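Local coordinates for protein serine protease inhibitor 4, isoform B (Drosophila melanogaster, PDB 4P0F) that probably inhibits serine and possibly cysteine endopeptidases as a member of the serpin family, captured here in its cleaved form, at residues 108-111 with 112-116; 142-145 with 146-150; 173-176 with 177-181; 282-285 with 286-290. All coordinates share one frame; numbering follows the deposited sequence.

How the contacts relate
The four contacts follow one another along the chain without interleaving, each confined to one continuous stretch of nine residues, and none touches another. Contact 1 lies on helix 107-115, whose neighbours in sequence are strands 91-100 and 120-124. Contact 2 lies where helix 129-143 gives way to a loop, 25 Å from contact 1 between centres. Contact 3 sits at the end of strand 161-174, which follows that loop; its nearest atoms are about 10 Å from contact 2. Contact 4, helix 283-288, lies across the chain's centre from contact 3, 38 Å between centres. Contacts 2 and 3 border strand 328-341, the reactive-centre loop inserted between strands 161-174 and 311-324 after cleavage, whereas contacts 1 and 4 belong to helices.

Contact 1: residues 108-111 with 112-116; sequences EFDQ and LLSKQ
The carbonyl oxygen of D110 is gripped twice by S114. Its backbone N donates to D110 O over 3.0 Å in the regular helical bond, and its hydroxyl OG donates to the same D110 O over 2.8 Å. The two donors arrive from opposite faces of the carbonyl plane, OG tilted 32° from that plane. The hydroxyl gets there because OG is turned beside its own backbone N, anti to the carbonyl carbon (chi1 -53°), which folds it back over the preceding turn.

Within the same helix F109 and L113 make the apolar contact one turn apart. L113 CD1 stands over one face of the F109 ring, 3.7 Å from the centroid and only 14° off the ring normal, a CH-pi contact displaced slightly toward the rim. Both side chains also pack on I97 of strand 91-100, which helix 107-115 connects to the parallel strand 120-124. E108 instead lays its carboxylate beside a leucine: E108 OE2 lies 3.6 Å from L112 CG, while L112 packs on E72 and A75 of helix 71-84.

On a more exposed flank, Q111 and K115 run past each other, with Q111 CD 4.0 Å from K115 CE. With an alanine at Q111, the outer part of the K115 chain would probably lose this neighbour and be freer to swing.

The chemistry thus divides round the helix: S114 spends its hydroxyl on the main chain, doubling the bonds at one carbonyl, whereas F109 and L113 contribute apolar packing against the strand.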
loop_
_atom_site.group_PDB
_atom_site.type_symbol
_atom_site.label_atom_id
_atom_site.label_comp_id
_atom_site.label_asym_id
_atom_site.label_seq_id
_atom_site.Cartn_x
_atom_site.Cartn_y
_atom_site.Cartn_z
ATOM N N GLU A 108 15.224 23.266 -2.748
ATOM C CA GLU A 108 14.538 22.529 -3.811
ATOM C C GLU A 108 13.770 21.321 -3.263
ATOM O O GLU A 108 12.633 21.072 -3.664
ATOM C CB GLU A 108 15.529 22.081 -4.885
ATOM C CG GLU A 108 14.902 21.305 -6.048
ATOM C CD GLU A 108 13.975 22.153 -6.913
ATOM O OE1 GLU A 108 13.855 23.371 -6.662
ATOM O OE2 GLU A 108 13.371 21.601 -7.856
ATOM N N PHE A 109 14.401 20.567 -2.366
ATOM C CA PHE A 109 13.762 19.442 -1.678
ATOM C C PHE A 109 12.483 19.905 -0.982
ATOM O O PHE A 109 11.408 19.318 -1.139
ATOM C CB PHE A 109 14.758 18.843 -0.673
ATOM C CG PHE A 109 14.287 17.589 0.033
ATOM C CD1 PHE A 109 13.881 16.474 -0.673
ATOM C CD2 PHE A 109 14.324 17.514 1.416
ATOM C CE1 PHE A 109 13.496 15.318 -0.015
ATOM C CE2 PHE A 109 13.949 16.368 2.079
ATOM C CZ PHE A 109 13.523 15.263 1.359
ATOM N N ASP A 110 12.612 20.976 -0.216
ATOM C CA ASP A 110 11.490 21.549 0.515
ATOM C C ASP A 110 10.382 21.991 -0.431
ATOM O O ASP A 110 9.201 21.732 -0.181
ATOM C CB ASP A 110 11.957 22.741 1.357
ATOM C CG ASP A 110 10.835 23.357 2.173
ATOM O OD1 ASP A 110 10.170 22.617 2.916
ATOM O OD2 ASP A 110 10.606 24.573 2.052
ATOM N N GLN A 111 10.759 22.665 -1.518
ATOM C CA GLN A 111 9.772 23.199 -2.460
ATOM C C GLN A 111 9.027 22.095 -3.216
ATOM O O GLN A 111 7.812 22.179 -3.414
ATOM C CB GLN A 111 10.447 24.140 -3.453
ATOM C CG GLN A 111 10.813 25.489 -2.859
ATOM C CD GLN A 111 9.617 26.410 -2.712
ATOM O OE1 GLN A 111 8.932 26.400 -1.691
ATOM N NE2 GLN A 111 9.362 27.215 -3.739
ATOM N N LEU A 112 9.752 21.069 -3.644
ATOM C CA LEU A 112 9.120 19.954 -4.335
ATOM C C LEU A 112 8.200 19.197 -3.393
ATOM O O LEU A 112 7.101 18.796 -3.773
ATOM C CB LEU A 112 10.165 19.005 -4.917
ATOM C CG LEU A 112 10.989 19.553 -6.087
ATOM C CD1 LEU A 112 12.030 18.532 -6.495
ATOM C CD2 LEU A 112 10.114 19.915 -7.271
ATOM N N LEU A 113 8.642 18.987 -2.162
ATOM C CA LEU A 113 7.791 18.285 -1.203
ATOM C C LEU A 113 6.508 19.061 -0.934
ATOM O O LEU A 113 5.431 18.483 -0.910
ATOM C CB LEU A 113 8.520 18.041 0.112
ATOM C CG LEU A 113 9.611 16.973 0.137
ATOM C CD1 LEU A 113 10.302 17.031 1.491
ATOM C CD2 LEU A 113 9.061 15.586 -0.129
ATOM N N SER A 114 6.623 20.372 -0.727
ATOM C CA SER A 114 5.467 21.188 -0.386
ATOM C C SER A 114 4.506 21.374 -1.560
ATOM O O SER A 114 3.305 21.166 -1.413
ATOM C CB SER A 114 5.919 22.564 0.123
ATOM O OG SER A 114 6.863 22.428 1.169
ATOM N N LYS A 115 5.027 21.760 -2.722
ATOM C CA LYS A 115 4.180 22.150 -3.844
ATOM C C LYS A 115 3.651 20.953 -4.630
ATOM O O LYS A 115 2.525 20.990 -5.120
ATOM C CB LYS A 115 4.939 23.075 -4.802
ATOM C CG LYS A 115 5.280 24.443 -4.243
ATOM C CD LYS A 115 6.080 25.235 -5.259
ATOM C CE LYS A 115 6.229 26.689 -4.868
ATOM N NZ LYS A 115 7.056 27.425 -5.864
ATOM N N GLN A 116 4.459 19.900 -4.755
ATOM C CA GLN A 116 4.098 18.771 -5.605
ATOM C C GLN A 116 3.566 17.582 -4.806
ATOM O O GLN A 116 2.582 16.961 -5.211
ATOM C CB GLN A 116 5.304 18.347 -6.446
ATOM C CG GLN A 116 5.880 19.476 -7.292
ATOM C CD GLN A 116 4.896 20.005 -8.318
ATOM O OE1 GLN A 116 4.069 19.260 -8.846
ATOM N NE2 GLN A 116 4.983 21.299 -8.605
#

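Contact 2: residues 142-145 with 146-150; sequences QRTN and HLIKD
The Q142 side-chain amide overlaps the outer end of the H146 imidazole. The two chains lie alongside and point the same way, Q142 NE2 packing at 3.2 Å from the ring carbon H146 CE1, with the amide and ring planes 89° apart. The ring's hydrogen bond is to E141, whose OE1 pairs with H146 ND1, which probably restricts the ring's rotation.

T144, the first residue of the turn, carries the polar link. Its OG1 occupies the position between the backbone N and the carbonyl carbon (chi1 60°), where it accepts from I148 N at 3.2 Å with an N-H...O angle of 155°. The same hydroxyl is bonded to V140 O, so one oxygen ties the last turn of the helix to the chain that leaves it. The T144 and I148 side chains cross at about a right angle, T144 CG2 lying 3.8 Å from I148 CG1; both residues also pack on A332.

L147 N closes the turn by bonding to T144 O at 3.0 Å, coming from above the carbonyl plane and not at a lone pair. N145 ND2 gives the turn a polar link to strand 328-341 through E330 OE2.

With positive phi at both N145 and H146, T144 to L147 form a type I' β turn. It follows helix 129-143, and side chains of the turn and the loop after it pack on strand 328-341, which in cleaved serpins is the inserted reactive-centre loop.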
loop_
_atom_site.group_PDB
_atom_site.type_symbol
_atom_site.label_atom_id
_atom_site.label_comp_id
_atom_site.label_asym_id
_atom_site.label_seq_id
_atom_site.Cartn_x
_atom_site.Cartn_y
_atom_site.Cartn_z
ATOM N N GLN A 142 -4.202 10.251 13.249
ATOM C CA GLN A 142 -5.182 11.258 12.870
ATOM C C GLN A 142 -5.488 11.218 11.371
ATOM O O GLN A 142 -6.583 11.604 10.952
ATOM C CB GLN A 142 -4.697 12.651 13.292
ATOM C CG GLN A 142 -4.703 12.848 14.803
ATOM C CD GLN A 142 -6.096 12.717 15.421
ATOM O OE1 GLN A 142 -7.109 13.005 14.778
ATOM N NE2 GLN A 142 -6.147 12.245 16.666
ATOM N N ARG A 143 -4.549 10.716 10.575
ATOM C CA ARG A 143 -4.740 10.617 9.127
ATOM C C ARG A 143 -5.327 9.270 8.695
ATOM O O ARG A 143 -5.588 9.070 7.510
ATOM C CB ARG A 143 -3.409 10.836 8.395
ATOM C CG ARG A 143 -2.718 12.166 8.679
ATOM C CD ARG A 143 -3.408 13.360 8.038
ATOM N NE ARG A 143 -4.576 13.809 8.791
ATOM C CZ ARG A 143 -4.529 14.614 9.848
ATOM N NH1 ARG A 143 -3.366 15.067 10.302
ATOM N NH2 ARG A 143 -5.657 14.966 10.457
ATOM N N THR A 144 -5.518 8.347 9.638
ATOM C CA THR A 144 -5.976 6.994 9.301
ATOM C C THR A 144 -7.176 6.554 10.143
ATOM O O THR A 144 -7.426 5.357 10.277
ATOM C CB THR A 144 -4.847 5.935 9.475
ATOM O OG1 THR A 144 -4.390 5.910 10.833
ATOM C CG2 THR A 144 -3.676 6.205 8.543
ATOM N N ASN A 145 -7.907 7.519 10.702
ATOM C CA ASN A 145 -9.079 7.235 11.543
ATOM C C ASN A 145 -8.682 6.321 12.697
ATOM O O ASN A 145 -9.426 5.426 13.092
ATOM C CB ASN A 145 -10.206 6.607 10.711
ATOM C CG ASN A 145 -11.553 6.666 11.412
ATOM O OD1 ASN A 145 -11.776 7.515 12.276
ATOM N ND2 ASN A 145 -12.461 5.760 11.041
ATOM N N HIS A 146 -7.482 6.567 13.216
ATOM C CA HIS A 146 -6.890 5.807 14.317
ATOM C C HIS A 146 -6.683 4.314 14.038
ATOM O O HIS A 146 -6.533 3.528 14.971
ATOM C CB HIS A 146 -7.731 5.986 15.576
ATOM C CG HIS A 146 -7.854 7.413 16.008
ATOM N ND1 HIS A 146 -6.912 8.032 16.800
ATOM C CD2 HIS A 146 -8.798 8.348 15.745
ATOM C CE1 HIS A 146 -7.274 9.285 17.014
ATOM N NE2 HIS A 146 -8.415 9.502 16.385
ATOM N N LEU A 147 -6.626 3.922 12.767
ATOM C CA LEU A 147 -6.459 2.511 12.434
ATOM C C LEU A 147 -5.001 2.067 12.392
ATOM O O LEU A 147 -4.709 0.891 12.595
ATOM C CB LEU A 147 -7.120 2.212 11.092
ATOM C CG LEU A 147 -8.636 2.399 11.067
ATOM C CD1 LEU A 147 -9.133 2.349 9.623
ATOM C CD2 LEU A 147 -9.321 1.343 11.914
ATOM N N ILE A 148 -4.092 3.000 12.120
ATOM C CA ILE A 148 -2.669 2.693 12.085
ATOM C C ILE A 148 -2.015 3.350 13.293
ATOM O O ILE A 148 -1.868 4.571 13.337
ATOM C CB ILE A 148 -2.001 3.181 10.787
ATOM C CG1 ILE A 148 -2.733 2.621 9.553
ATOM C CG2 ILE A 148 -0.522 2.808 10.760
ATOM C CD1 ILE A 148 -2.777 1.103 9.447
ATOM N N LYS A 149 -1.644 2.525 14.269
ATOM C CA LYS A 149 -1.075 3.001 15.528
ATOM C C LYS A 149 0.377 2.590 15.657
ATOM O O LYS A 149 0.793 1.568 15.110
ATOM C CB LYS A 149 -1.862 2.448 16.713
ATOM C CG LYS A 149 -3.342 2.710 16.661
ATOM C CD LYS A 149 -4.000 2.229 17.945
ATOM C CE LYS A 149 -5.450 2.657 18.049
ATOM N NZ LYS A 149 -6.016 2.294 19.377
ATOM N N ASP A 150 1.139 3.388 16.403
ATOM C CA ASP A 150 2.552 3.126 16.645
ATOM C C ASP A 150 3.326 2.777 15.379
ATOM O O ASP A 150 4.091 1.812 15.373
ATOM C CB ASP A 150 2.720 1.988 17.657
ATOM C CG ASP A 150 4.138 1.909 18.228
ATOM O OD1 ASP A 150 4.771 2.969 18.428
ATOM O OD2 ASP A 150 4.621 0.784 18.469
#

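Contact 3: residues 173-176 with 177-181; sequences GTWQ and HQFAK
The backbone leaves strand 161-174 in an extended form, bends at Q176, where psi takes a helical value, and extends again through H177, Q178 and F179. With this bend, F179 comes back against W175. Their rings form an offset edge-to-face pair: the edge of F179 is directed at the face of the indole, with the centroid of its five-membered ring 5.2 Å from that of F179 and the planes 74° apart. Seen from the other ring, W175 NE1 lies in the plane of F179, 3.6 Å from F179 CE1. That nitrogen is also hydrogen-bonded to N325 O, and the indole meets the Y225 ring with planes about 15° apart. Strand 161-174 pairs with the inserted strand 328-341, and W175 probably corresponds to the tryptophan of the serpin breach, where the reactive-centre loop enters the main sheet.

Q176 lays an aliphatic carbon over its neighbour's ring. With CG anti to the backbone N (chi1 -179°), it stands centrally above one face of H177, 4.1 Å from the ring centroid, a CH-pi contact. On a more exposed side, Q178 stretches past T174, its NE2 lying 3.4 Å from T174 CG2.

Two waters bridge the bend. Water 1 donates to W175 O over 2.7 Å and accepts from Q178 NE2 over 3.1 Å. Water 2 accepts from Q178 N at 3.0 Å and makes a weak bond to Q176 O.

Chemically the bend combines aromatic packing round a satisfied indole N-H with polar atoms, main-chain and the Q178 amide, linked through water.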
loop_
_atom_site.group_PDB
_atom_site.type_symbol
_atom_site.label_atom_id
_atom_site.label_comp_id
_atom_site.label_asym_id
_atom_site.label_seq_id
_atom_site.Cartn_x
_atom_site.Cartn_y
_atom_site.Cartn_z
ATOM N N GLY A 173 -15.300 3.327 1.861
ATOM C CA GLY A 173 -16.248 3.321 0.770
ATOM C C GLY A 173 -17.459 2.481 1.115
ATOM O O GLY A 173 -17.361 1.539 1.896
ATOM N N THR A 174 -18.594 2.853 0.541
ATOM C CA THR A 174 -19.820 2.078 0.645
ATOM C C THR A 174 -20.044 1.333 -0.663
ATOM O O THR A 174 -19.853 1.904 -1.729
ATOM C CB THR A 174 -21.020 2.999 0.951
ATOM O OG1 THR A 174 -20.745 3.730 2.155
ATOM C CG2 THR A 174 -22.302 2.198 1.107
ATOM N N TRP A 175 -20.443 0.065 -0.601
ATOM C CA TRP A 175 -20.685 -0.670 -1.838
ATOM C C TRP A 175 -21.786 0.008 -2.647
ATOM O O TRP A 175 -22.767 0.514 -2.088
ATOM C CB TRP A 175 -21.106 -2.114 -1.590
ATOM C CG TRP A 175 -20.157 -2.993 -0.857
ATOM C CD1 TRP A 175 -20.403 -3.643 0.308
ATOM C CD2 TRP A 175 -18.828 -3.351 -1.243
ATOM N NE1 TRP A 175 -19.315 -4.388 0.675
ATOM C CE2 TRP A 175 -18.331 -4.222 -0.258
ATOM C CE3 TRP A 175 -18.007 -3.022 -2.327
ATOM C CZ2 TRP A 175 -17.060 -4.762 -0.314
ATOM C CZ3 TRP A 175 -16.744 -3.558 -2.378
ATOM C CH2 TRP A 175 -16.282 -4.421 -1.384
ATOM N N GLN A 176 -21.637 -0.011 -3.966
ATOM C CA GLN A 176 -22.720 0.401 -4.845
ATOM C C GLN A 176 -23.894 -0.531 -4.583
ATOM O O GLN A 176 -25.041 -0.097 -4.501
ATOM C CB GLN A 176 -22.286 0.346 -6.314
ATOM C CG GLN A 176 -23.374 0.780 -7.293
ATOM C CD GLN A 176 -23.666 2.271 -7.230
ATOM O OE1 GLN A 176 -22.753 3.092 -7.146
ATOM N NE2 GLN A 176 -24.948 2.629 -7.272
ATOM N N HIS A 177 -23.579 -1.815 -4.438
ATOM C CA HIS A 177 -24.566 -2.831 -4.069
ATOM C C HIS A 177 -24.172 -3.491 -2.758
ATOM O O HIS A 177 -23.321 -4.376 -2.731
ATOM C CB HIS A 177 -24.694 -3.884 -5.166
ATOM C CG HIS A 177 -24.953 -3.309 -6.520
ATOM N ND1 HIS A 177 -26.078 -2.566 -6.809
ATOM C CD2 HIS A 177 -24.232 -3.359 -7.664
ATOM C CE1 HIS A 177 -26.040 -2.188 -8.072
ATOM N NE2 HIS A 177 -24.930 -2.655 -8.614
ATOM N N GLN A 178 -24.797 -3.057 -1.672
ATOM C CA GLN A 178 -24.484 -3.597 -0.360
ATOM C C GLN A 178 -25.065 -4.989 -0.172
ATOM O O GLN A 178 -26.062 -5.362 -0.806
ATOM C CB GLN A 178 -25.001 -2.674 0.739
ATOM C CG GLN A 178 -24.361 -1.297 0.765
ATOM C CD GLN A 178 -24.928 -0.426 1.861
ATOM O OE1 GLN A 178 -25.003 -0.841 3.016
ATOM N NE2 GLN A 178 -25.349 0.783 1.505
ATOM N N PHE A 179 -24.416 -5.746 0.705
ATOM C CA PHE A 179 -24.902 -7.035 1.151
ATOM C C PHE A 179 -25.925 -6.797 2.237
ATOM O O PHE A 179 -25.840 -5.811 2.973
ATOM C CB PHE A 179 -23.770 -7.905 1.707
ATOM C CG PHE A 179 -22.651 -8.183 0.729
ATOM C CD1 PHE A 179 -21.648 -7.248 0.504
ATOM C CD2 PHE A 179 -22.577 -9.398 0.078
ATOM C CE1 PHE A 179 -20.623 -7.518 -0.374
ATOM C CE2 PHE A 179 -21.547 -9.666 -0.811
ATOM C CZ PHE A 179 -20.570 -8.732 -1.030
ATOM N N ALA A 180 -26.881 -7.708 2.331
ATOM C CA ALA A 180 -27.848 -7.700 3.412
ATOM C C ALA A 180 -27.268 -8.450 4.601
ATOM O O ALA A 180 -26.967 -9.631 4.496
ATOM C CB ALA A 180 -29.145 -8.332 2.962
ATOM N N LYS A 181 -27.144 -7.776 5.741
ATOM C CA LYS A 181 -26.592 -8.409 6.932
ATOM C C LYS A 181 -27.367 -9.653 7.355
ATOM O O LYS A 181 -26.783 -10.619 7.828
ATOM C CB LYS A 181 -26.552 -7.413 8.092
ATOM C CG LYS A 181 -25.592 -6.263 7.869
ATOM C CD LYS A 181 -25.488 -5.377 9.113
ATOM C CE LYS A 181 -26.814 -4.720 9.464
ATOM N NZ LYS A 181 -27.394 -3.955 8.325
HETATM O O HOH W 1 -25.242 1.418 -1.482
HETATM O O HOH W 2 -26.970 -0.969 -1.936
#

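Contact 4: residues 282-285 with 286-290; sequences LSEV and FQKLG
E284 and K288 form a salt bridge one turn apart on the short helix 283-288, which a Schellman motif ends at G290. E284 OE2 receives K288 NZ over 2.8 Å on the anti side of the carboxylate, 19° out of its plane. The two chains run side by side, both extended beyond CG. E284 has CG anti to the backbone N (chi1 -174°), which sends its carboxylate forward along the helix to the lysine. An alanine in place of E284 would probably leave the K288 ammonium without this charge partner and set the lysine chain freer to turn.

Two apolar pairs follow the same spacing. V285 CG1 lies 3.9 Å from L289 CD1, with the side chains pointing the same way, and V285 is packed against K24, L25 and Q28 of helix 6-28. At the helix start, L282 CB is 4.0 Å from F286 CD1; I41 of helix 38-49 and I316 of strand 311-324 touch both residues.

The backbone positions these groups. F286 N bonds to L282 O, at the N-cap, over 3.0 Å, and Q287 N and K288 N bond in turn to S283 O and E284 O. S283 OG is held by E281 OE2, just before the helix. At the far end G290, with positive phi, ends the helix as the C-prime residue: M291 N bonds to F286 O, and G290 N donates to Q287 O at 3.0 Å.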
loop_
_atom_site.group_PDB
_atom_site.type_symbol
_atom_site.label_atom_id
_atom_site.label_comp_id
_atom_site.label_asym_id
_atom_site.label_seq_id
_atom_site.Cartn_x
_atom_site.Cartn_y
_atom_site.Cartn_z
ATOM N N LEU A 282 10.544 -2.753 5.463
ATOM C CA LEU A 282 10.665 -3.038 4.026
ATOM C C LEU A 282 12.095 -3.025 3.469
ATOM O O LEU A 282 12.274 -3.136 2.259
ATOM C CB LEU A 282 9.820 -2.032 3.239
ATOM C CG LEU A 282 8.304 -2.240 3.261
ATOM C CD1 LEU A 282 7.602 -1.071 2.628
ATOM C CD2 LEU A 282 7.930 -3.524 2.522
ATOM N N SER A 283 13.111 -2.911 4.331
ATOM C CA SER A 283 14.495 -2.852 3.852
ATOM C C SER A 283 14.853 -4.057 2.989
ATOM O O SER A 283 15.472 -3.917 1.932
ATOM C CB SER A 283 15.480 -2.771 5.025
ATOM O OG SER A 283 15.373 -1.521 5.678
ATOM N N GLU A 284 14.473 -5.244 3.450
ATOM C CA GLU A 284 14.798 -6.465 2.734
ATOM C C GLU A 284 14.112 -6.497 1.362
ATOM O O GLU A 284 14.741 -6.871 0.367
ATOM C CB GLU A 284 14.408 -7.682 3.571
ATOM C CG GLU A 284 14.844 -9.017 2.983
ATOM C CD GLU A 284 14.343 -10.197 3.798
ATOM O OE1 GLU A 284 14.117 -10.027 5.013
ATOM O OE2 GLU A 284 14.162 -11.289 3.225
ATOM N N VAL A 285 12.845 -6.094 1.304
ATOM C CA VAL A 285 12.116 -6.042 0.035
ATOM C C VAL A 285 12.823 -5.081 -0.928
ATOM O O VAL A 285 13.056 -5.420 -2.093
ATOM C CB VAL A 285 10.643 -5.611 0.235
ATOM C CG1 VAL A 285 10.003 -5.174 -1.078
ATOM C CG2 VAL A 285 9.848 -6.745 0.854
ATOM N N PHE A 286 13.187 -3.898 -0.443
ATOM C CA PHE A 286 13.860 -2.920 -1.305
ATOM C C PHE A 286 15.204 -3.431 -1.793
ATOM O O PHE A 286 15.566 -3.218 -2.949
ATOM C CB PHE A 286 14.044 -1.590 -0.587
ATOM C CG PHE A 286 12.871 -0.671 -0.717
ATOM C CD1 PHE A 286 11.639 -1.017 -0.198
ATOM C CD2 PHE A 286 13.003 0.549 -1.341
ATOM C CE1 PHE A 286 10.565 -0.163 -0.316
ATOM C CE2 PHE A 286 11.936 1.398 -1.465
ATOM C CZ PHE A 286 10.707 1.038 -0.945
ATOM N N GLN A 287 15.949 -4.105 -0.921
ATOM C CA GLN A 287 17.209 -4.697 -1.331
ATOM C C GLN A 287 17.011 -5.742 -2.427
ATOM O O GLN A 287 17.762 -5.785 -3.411
ATOM C CB GLN A 287 17.906 -5.316 -0.125
ATOM C CG GLN A 287 18.434 -4.264 0.843
ATOM C CD GLN A 287 18.855 -4.850 2.169
ATOM O OE1 GLN A 287 18.403 -5.930 2.556
ATOM N NE2 GLN A 287 19.732 -4.149 2.870
ATOM N N LYS A 288 15.996 -6.581 -2.264
ATOM C CA LYS A 288 15.722 -7.623 -3.246
ATOM C C LYS A 288 15.209 -7.054 -4.567
ATOM O O LYS A 288 15.258 -7.735 -5.593
ATOM C CB LYS A 288 14.715 -8.624 -2.696
ATOM C CG LYS A 288 15.284 -9.521 -1.619
ATOM C CD LYS A 288 14.179 -10.358 -1.003
ATOM C CE LYS A 288 14.699 -11.319 0.053
ATOM N NZ LYS A 288 13.568 -12.102 0.637
ATOM N N LEU A 289 14.719 -5.819 -4.540
ATOM C CA LEU A 289 14.282 -5.137 -5.755
ATOM C C LEU A 289 15.371 -4.203 -6.296
ATOM O O LEU A 289 15.105 -3.361 -7.150
ATOM C CB LEU A 289 12.992 -4.364 -5.497
ATOM C CG LEU A 289 11.785 -5.254 -5.171
ATOM C CD1 LEU A 289 10.563 -4.428 -4.842
ATOM C CD2 LEU A 289 11.479 -6.190 -6.313
ATOM N N GLY A 290 16.597 -4.376 -5.812
ATOM C CA GLY A 290 17.750 -3.691 -6.370
ATOM C C GLY A 290 17.985 -2.290 -5.856
ATOM O O GLY A 290 18.700 -1.516 -6.492
#